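Local coordinates for protein glutamine cyclotransferase (Zymomonas mobilis, PDB 3NOL) that catalyses the cyclisation of N-terminal glutamine to pyroglutamate, as a bacterial glutaminyl cyclase built as a beta-propeller, at residues 171-184 with 187-199. Sequence-based numbering, arbitrary orientation.
Sequences LPELNELEWVDGEI and NVWQTNKIVRIDP. With CA (calcium ion), chain B; SO4 (sulfate ion), chain D.
One blade of the beta-propeller is held together here: Ile184 and Ile197 form an antiparallel hydrogen-bonded pair between strands 183-188 and 193-197. Ile197 N donates to Ile184 O at 2.7 Å, and Ile184 N returns the bond to Ile197 O. On the other side of the corner that the chain turns at Glu176, 173-175 runs beside 187-189, with Leu174 and Val188 as an antiparallel non-hydrogen-bonded pair; there Trp189 N bonds to Glu173 O, and Asn175 N to Asn187 O. At the corner itself, Glu176 O accepts from Asn187 N at 2.9 Å, nearly in line with the carbonyl. Just past that bond, Glu176 holds the calcium ion with both carboxylate oxygens, beside Leu177 O, Glu178 OE2, a water, and the carbonyls of Phe48 and Ile230. Asn187 OD1 lies 3.4 Å from Glu176 CB and accepts from Gly229 N, tying the strand to the neighbouring 227-233. Beside the Ile184-Ile197 pair, Glu183 and Arg196 form a salt bridge: OE1 lies 2.9 Å from NE, with a weak second bond from NH1, and the carboxylate stands 78° to the guanidinium plane. The bend of Arg196 at chi3 (70°) brings the NE edge round to OE1, which lies in the guanidinium plane. A leucine in place of Arg196 would probably leave the Glu183 carboxylate without its charged mate and free to turn. Among the apolar groups, Leu171 CD2 meets Val195 CG1 tip to tip at 3.8 Å. Pro199 packs against both Ile184 CD1, 4.0 Å from its CB, and Trp179; the Pro199 and Trp179 side chains cross at about a right angle, CG 3.8 Å from CH2. At the other end of that indole, Trp179 NE1 donates to sulfate O3 at 3.0 Å.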
loop_
_atom_site.group_PDB
_atom_site.type_symbol
_atom_site.label_atom_id
_atom_site.label_comp_id
_atom_site.label_asym_id
_atom_site.label_seq_id
_atom_site.Cartn_x
_atom_site.Cartn_y
_atom_site.Cartn_z
ATOM N N LEU A 171 -13.895 -2.384 -11.427
ATOM C CA LEU A 171 -12.457 -2.269 -11.631
ATOM C C LEU A 171 -11.750 -3.266 -10.705
ATOM O O LEU A 171 -11.661 -3.042 -9.480
ATOM C CB LEU A 171 -11.978 -0.837 -11.328
ATOM C CG LEU A 171 -10.463 -0.595 -11.472
ATOM C CD1 LEU A 171 -9.922 -0.851 -12.911
ATOM C CD2 LEU A 171 -10.087 0.823 -10.988
ATOM N N PRO A 172 -11.302 -4.394 -11.274
ATOM C CA PRO A 172 -10.607 -5.381 -10.456
ATOM C C PRO A 172 -9.101 -5.086 -10.309
ATOM O O PRO A 172 -8.576 -4.105 -10.891
ATOM C CB PRO A 172 -10.808 -6.664 -11.258
ATOM C CG PRO A 172 -10.677 -6.172 -12.694
ATOM C CD PRO A 172 -11.443 -4.854 -12.678
ATOM N N GLU A 173 -8.428 -5.962 -9.554
ATOM C CA GLU A 173 -6.979 -5.964 -9.350
ATOM C C GLU A 173 -6.496 -4.845 -8.415
ATOM O O GLU A 173 -5.318 -4.488 -8.430
ATOM C CB GLU A 173 -6.182 -5.966 -10.668
ATOM C CG GLU A 173 -6.663 -7.030 -11.670
ATOM C CD GLU A 173 -6.683 -8.430 -11.062
ATOM O OE1 GLU A 173 -5.758 -8.772 -10.307
ATOM O OE2 GLU A 173 -7.640 -9.190 -11.339
ATOM N N LEU A 174 -7.406 -4.319 -7.600
ATOM C CA LEU A 174 -7.013 -3.338 -6.569
ATOM C C LEU A 174 -6.010 -3.952 -5.579
ATOM O O LEU A 174 -6.262 -5.013 -4.997
ATOM C CB LEU A 174 -8.250 -2.832 -5.814
ATOM C CG LEU A 174 -9.386 -2.276 -6.701
ATOM C CD1 LEU A 174 -10.529 -1.823 -5.754
ATOM C CD2 LEU A 174 -8.900 -1.152 -7.637
ATOM N N ASN A 175 -4.876 -3.276 -5.389
ATOM C CA ASN A 175 -3.781 -3.842 -4.595
ATOM C C ASN A 175 -3.401 -2.880 -3.449
ATOM O O ASN A 175 -4.290 -2.531 -2.665
ATOM C CB ASN A 175 -2.587 -4.161 -5.505
ATOM C CG ASN A 175 -1.712 -5.292 -4.954
ATOM O OD1 ASN A 175 -1.843 -5.703 -3.784
ATOM N ND2 ASN A 175 -0.806 -5.794 -5.796
ATOM N N GLU A 176 -2.130 -2.435 -3.350
ATOM C CA GLU A 176 -1.734 -1.558 -2.210
ATOM C C GLU A 176 -2.630 -0.310 -2.134
ATOM O O GLU A 176 -2.991 0.274 -3.164
ATOM C CB GLU A 176 -0.229 -1.197 -2.237
ATOM C CG GLU A 176 0.462 -1.316 -0.892
ATOM C CD GLU A 176 0.267 -0.083 0.021
ATOM O OE1 GLU A 176 0.325 1.067 -0.484
ATOM O OE2 GLU A 176 0.118 -0.281 1.255
ATOM N N LEU A 177 -3.010 0.061 -0.911
ATOM C CA LEU A 177 -3.944 1.174 -0.694
ATOM C C LEU A 177 -3.289 2.260 0.133
ATOM O O LEU A 177 -2.369 1.974 0.920
ATOM C CB LEU A 177 -5.172 0.709 0.087
ATOM C CG LEU A 177 -6.040 -0.405 -0.501
ATOM C CD1 LEU A 177 -7.265 -0.614 0.399
ATOM C CD2 LEU A 177 -6.435 -0.009 -1.926
ATOM N N GLU A 178 -3.812 3.478 -0.014
ATOM C CA GLU A 178 -3.486 4.555 0.924
ATOM C C GLU A 178 -4.625 5.569 1.023
ATOM O O GLU A 178 -5.102 6.045 -0.003
ATOM C CB GLU A 178 -2.189 5.276 0.518
ATOM C CG GLU A 178 -1.685 6.188 1.643
ATOM C CD GLU A 178 -1.165 5.402 2.850
ATOM O OE1 GLU A 178 -1.117 5.997 3.945
ATOM O OE2 GLU A 178 -0.795 4.194 2.716
ATOM N N TRP A 179 -5.050 5.881 2.252
ATOM C CA TRP A 179 -6.010 6.981 2.478
ATOM C C TRP A 179 -5.259 8.297 2.338
ATOM O O TRP A 179 -4.285 8.554 3.063
ATOM C CB TRP A 179 -6.563 6.866 3.890
ATOM C CG TRP A 179 -7.605 7.866 4.202
ATOM C CD1 TRP A 179 -7.443 9.036 4.902
ATOM C CD2 TRP A 179 -8.995 7.774 3.886
ATOM N NE1 TRP A 179 -8.652 9.692 5.012
ATOM C CE2 TRP A 179 -9.623 8.944 4.397
ATOM C CE3 TRP A 179 -9.771 6.838 3.197
ATOM C CZ2 TRP A 179 -11.004 9.182 4.262
ATOM C CZ3 TRP A 179 -11.154 7.078 3.065
ATOM C CH2 TRP A 179 -11.747 8.248 3.582
ATOM N N VAL A 180 -5.674 9.118 1.379
ATOM C CA VAL A 180 -5.009 10.381 1.122
ATOM C C VAL A 180 -6.049 11.502 1.066
ATOM O O VAL A 180 -6.831 11.596 0.109
ATOM C CB VAL A 180 -4.162 10.322 -0.191
ATOM C CG1 VAL A 180 -3.441 11.664 -0.481
ATOM C CG2 VAL A 180 -3.158 9.158 -0.163
ATOM N N ASP A 181 -6.073 12.305 2.130
ATOM C CA ASP A 181 -6.949 13.482 2.219
ATOM C C ASP A 181 -8.400 13.186 1.780
ATOM O O ASP A 181 -8.955 13.887 0.943
ATOM C CB ASP A 181 -6.331 14.646 1.430
ATOM C CG ASP A 181 -5.088 15.222 2.113
ATOM O OD1 ASP A 181 -4.642 14.694 3.169
ATOM O OD2 ASP A 181 -4.549 16.206 1.567
ATOM N N GLY A 182 -8.987 12.137 2.356
ATOM C CA GLY A 182 -10.417 11.854 2.194
ATOM C C GLY A 182 -10.726 10.946 1.018
ATOM O O GLY A 182 -11.891 10.591 0.808
ATOM N N GLU A 183 -9.687 10.567 0.259
ATOM C CA GLU A 183 -9.827 9.625 -0.852
ATOM C C GLU A 183 -9.071 8.314 -0.614
ATOM O O GLU A 183 -8.064 8.279 0.103
ATOM C CB GLU A 183 -9.344 10.265 -2.165
ATOM C CG GLU A 183 -10.176 11.459 -2.556
ATOM C CD GLU A 183 -9.872 11.995 -3.937
ATOM O OE1 GLU A 183 -8.781 11.731 -4.475
ATOM O OE2 GLU A 183 -10.753 12.703 -4.479
ATOM N N ILE A 184 -9.548 7.243 -1.239
ATOM C CA ILE A 184 -8.767 6.000 -1.218
ATOM C C ILE A 184 -7.941 5.936 -2.511
ATOM O O ILE A 184 -8.503 5.901 -3.605
ATOM C CB ILE A 184 -9.672 4.733 -1.085
ATOM C CG1 ILE A 184 -10.546 4.794 0.183
ATOM C CG2 ILE A 184 -8.800 3.446 -1.176
ATOM C CD1 ILE A 184 -11.746 3.916 0.109
ATOM N N ASN A 187 -3.249 1.122 -5.900
ATOM C CA ASN A 187 -2.583 0.545 -7.064
ATOM C C ASN A 187 -3.573 -0.377 -7.775
ATOM O O ASN A 187 -4.389 -1.033 -7.126
ATOM C CB ASN A 187 -1.341 -0.260 -6.665
ATOM C CG ASN A 187 -0.204 0.622 -6.188
ATOM O OD1 ASN A 187 0.035 0.730 -4.991
ATOM N ND2 ASN A 187 0.503 1.254 -7.124
ATOM N N VAL A 188 -3.486 -0.405 -9.104
ATOM C CA VAL A 188 -4.188 -1.384 -9.900
ATOM C C VAL A 188 -3.111 -2.316 -10.469
ATOM O O VAL A 188 -2.280 -1.919 -11.304
ATOM C CB VAL A 188 -5.002 -0.734 -11.023
ATOM C CG1 VAL A 188 -5.747 -1.826 -11.813
ATOM C CG2 VAL A 188 -5.940 0.359 -10.452
ATOM N N TRP A 189 -3.119 -3.537 -9.942
ATOM C CA TRP A 189 -2.082 -4.517 -10.214
ATOM C C TRP A 189 -1.947 -4.741 -11.705
ATOM O O TRP A 189 -2.953 -4.830 -12.424
ATOM C CB TRP A 189 -2.400 -5.837 -9.509
ATOM C CG TRP A 189 -1.239 -6.785 -9.343
ATOM C CD1 TRP A 189 0.061 -6.474 -8.974
ATOM C CD2 TRP A 189 -1.280 -8.210 -9.484
ATOM N NE1 TRP A 189 0.819 -7.624 -8.912
ATOM C CE2 TRP A 189 0.015 -8.705 -9.184
ATOM C CE3 TRP A 189 -2.299 -9.123 -9.804
ATOM C CZ2 TRP A 189 0.326 -10.084 -9.239
ATOM C CZ3 TRP A 189 -1.989 -10.493 -9.861
ATOM C CH2 TRP A 189 -0.694 -10.955 -9.582
ATOM N N GLN A 190 -0.694 -4.782 -12.155
ATOM C CA GLN A 190 -0.351 -4.996 -13.577
ATOM C C GLN A 190 -0.413 -3.702 -14.393
ATOM O O GLN A 190 -0.200 -3.721 -15.611
ATOM C CB GLN A 190 -1.239 -6.059 -14.257
ATOM C CG GLN A 190 -1.167 -7.449 -13.657
ATOM C CD GLN A 190 0.263 -7.919 -13.480
ATOM O OE1 GLN A 190 1.017 -8.056 -14.452
ATOM N NE2 GLN A 190 0.646 -8.168 -12.230
ATOM N N THR A 191 -0.731 -2.587 -13.740
ATOM C CA THR A 191 -0.678 -1.286 -14.413
ATOM C C THR A 191 0.284 -0.340 -13.707
ATOM O O THR A 191 0.714 -0.604 -12.575
ATOM C CB THR A 191 -2.075 -0.605 -14.497
ATOM O OG1 THR A 191 -2.337 0.125 -13.286
ATOM C CG2 THR A 191 -3.198 -1.629 -14.785
ATOM N N ASN A 192 0.601 0.761 -14.388
ATOM C CA ASN A 192 1.372 1.872 -13.831
ATOM C C ASN A 192 0.482 3.018 -13.375
ATOM O O ASN A 192 0.887 4.193 -13.372
ATOM C CB ASN A 192 2.401 2.347 -14.860
ATOM C CG ASN A 192 3.467 1.330 -15.070
ATOM O OD1 ASN A 192 4.097 0.879 -14.117
ATOM N ND2 ASN A 192 3.651 0.917 -16.314
ATOM N N LYS A 193 -0.740 2.669 -12.996
ATOM C CA LYS A 193 -1.715 3.688 -12.630
ATOM C C LYS A 193 -2.200 3.521 -11.221
ATOM O O LYS A 193 -2.273 2.416 -10.719
ATOM C CB LYS A 193 -2.876 3.696 -13.605
ATOM C CG LYS A 193 -2.443 4.348 -14.904
ATOM C CD LYS A 193 -3.322 3.966 -16.009
ATOM C CE LYS A 193 -2.725 4.441 -17.313
ATOM N NZ LYS A 193 -3.631 3.949 -18.365
ATOM N N ILE A 194 -2.539 4.648 -10.603
ATOM C CA ILE A 194 -3.116 4.647 -9.279
ATOM C C ILE A 194 -4.454 5.330 -9.382
ATOM O O ILE A 194 -4.544 6.435 -9.921
ATOM C CB ILE A 194 -2.194 5.379 -8.263
ATOM C CG1 ILE A 194 -0.891 4.580 -8.056
ATOM C CG2 ILE A 194 -2.958 5.674 -6.956
ATOM C CD1 ILE A 194 0.181 5.379 -7.333
ATOM N N VAL A 195 -5.501 4.656 -8.934
ATOM C CA VAL A 195 -6.839 5.264 -8.972
ATOM C C VAL A 195 -7.164 5.952 -7.661
ATOM O O VAL A 195 -6.754 5.517 -6.584
ATOM C CB VAL A 195 -7.958 4.279 -9.368
ATOM C CG1 VAL A 195 -7.759 3.800 -10.830
ATOM C CG2 VAL A 195 -8.054 3.115 -8.388
ATOM N N ARG A 196 -7.890 7.051 -7.793
ATOM C CA ARG A 196 -8.382 7.817 -6.657
ATOM C C ARG A 196 -9.874 7.487 -6.549
ATOM O O ARG A 196 -10.620 7.707 -7.501
ATOM C CB ARG A 196 -8.165 9.321 -6.904
ATOM C CG ARG A 196 -6.708 9.681 -7.198
ATOM C CD ARG A 196 -6.537 11.128 -7.652
ATOM N NE ARG A 196 -6.782 12.045 -6.545
ATOM C CZ ARG A 196 -6.273 13.273 -6.452
ATOM N NH1 ARG A 196 -6.549 14.007 -5.383
ATOM N NH2 ARG A 196 -5.457 13.749 -7.393
ATOM N N ILE A 197 -10.278 6.954 -5.398
ATOM C CA ILE A 197 -11.615 6.411 -5.200
ATOM C C ILE A 197 -12.415 7.233 -4.186
ATOM O O ILE A 197 -11.925 7.521 -3.069
ATOM C CB ILE A 197 -11.544 4.921 -4.733
ATOM C CG1 ILE A 197 -10.823 4.055 -5.780
ATOM C CG2 ILE A 197 -12.932 4.391 -4.484
ATOM C CD1 ILE A 197 -10.334 2.693 -5.233
ATOM N N ASP A 198 -13.634 7.608 -4.583
ATOM C CA ASP A 198 -14.571 8.286 -3.684
ATOM C C ASP A 198 -15.071 7.258 -2.652
ATOM O O ASP A 198 -15.750 6.314 -3.007
ATOM C CB ASP A 198 -15.737 8.855 -4.515
ATOM C CG ASP A 198 -16.752 9.642 -3.680
ATOM O OD1 ASP A 198 -16.843 9.439 -2.448
ATOM O OD2 ASP A 198 -17.456 10.475 -4.288
ATOM N N PRO A 199 -14.743 7.443 -1.365
ATOM C CA PRO A 199 -15.136 6.423 -0.387
ATOM C C PRO A 199 -16.663 6.315 -0.154
ATOM O O PRO A 199 -17.096 5.310 0.395
ATOM C CB PRO A 199 -14.414 6.856 0.897
ATOM C CG PRO A 199 -14.266 8.353 0.754
ATOM C CD PRO A 199 -14.009 8.563 -0.742
HETATM CA CA CA B . -0.143 2.193 1.735
HETATM S S SO4 D . -8.398 12.974 6.199
HETATM O O1 SO4 D . -8.033 14.128 7.024
HETATM O O2 SO4 D . -7.401 12.769 5.155
HETATM O O3 SO4 D . -8.470 11.802 7.071
HETATM O O4 SO4 D . -9.703 13.199 5.563
HETATM O O HOH W 1 -0.985 1.351 3.813
#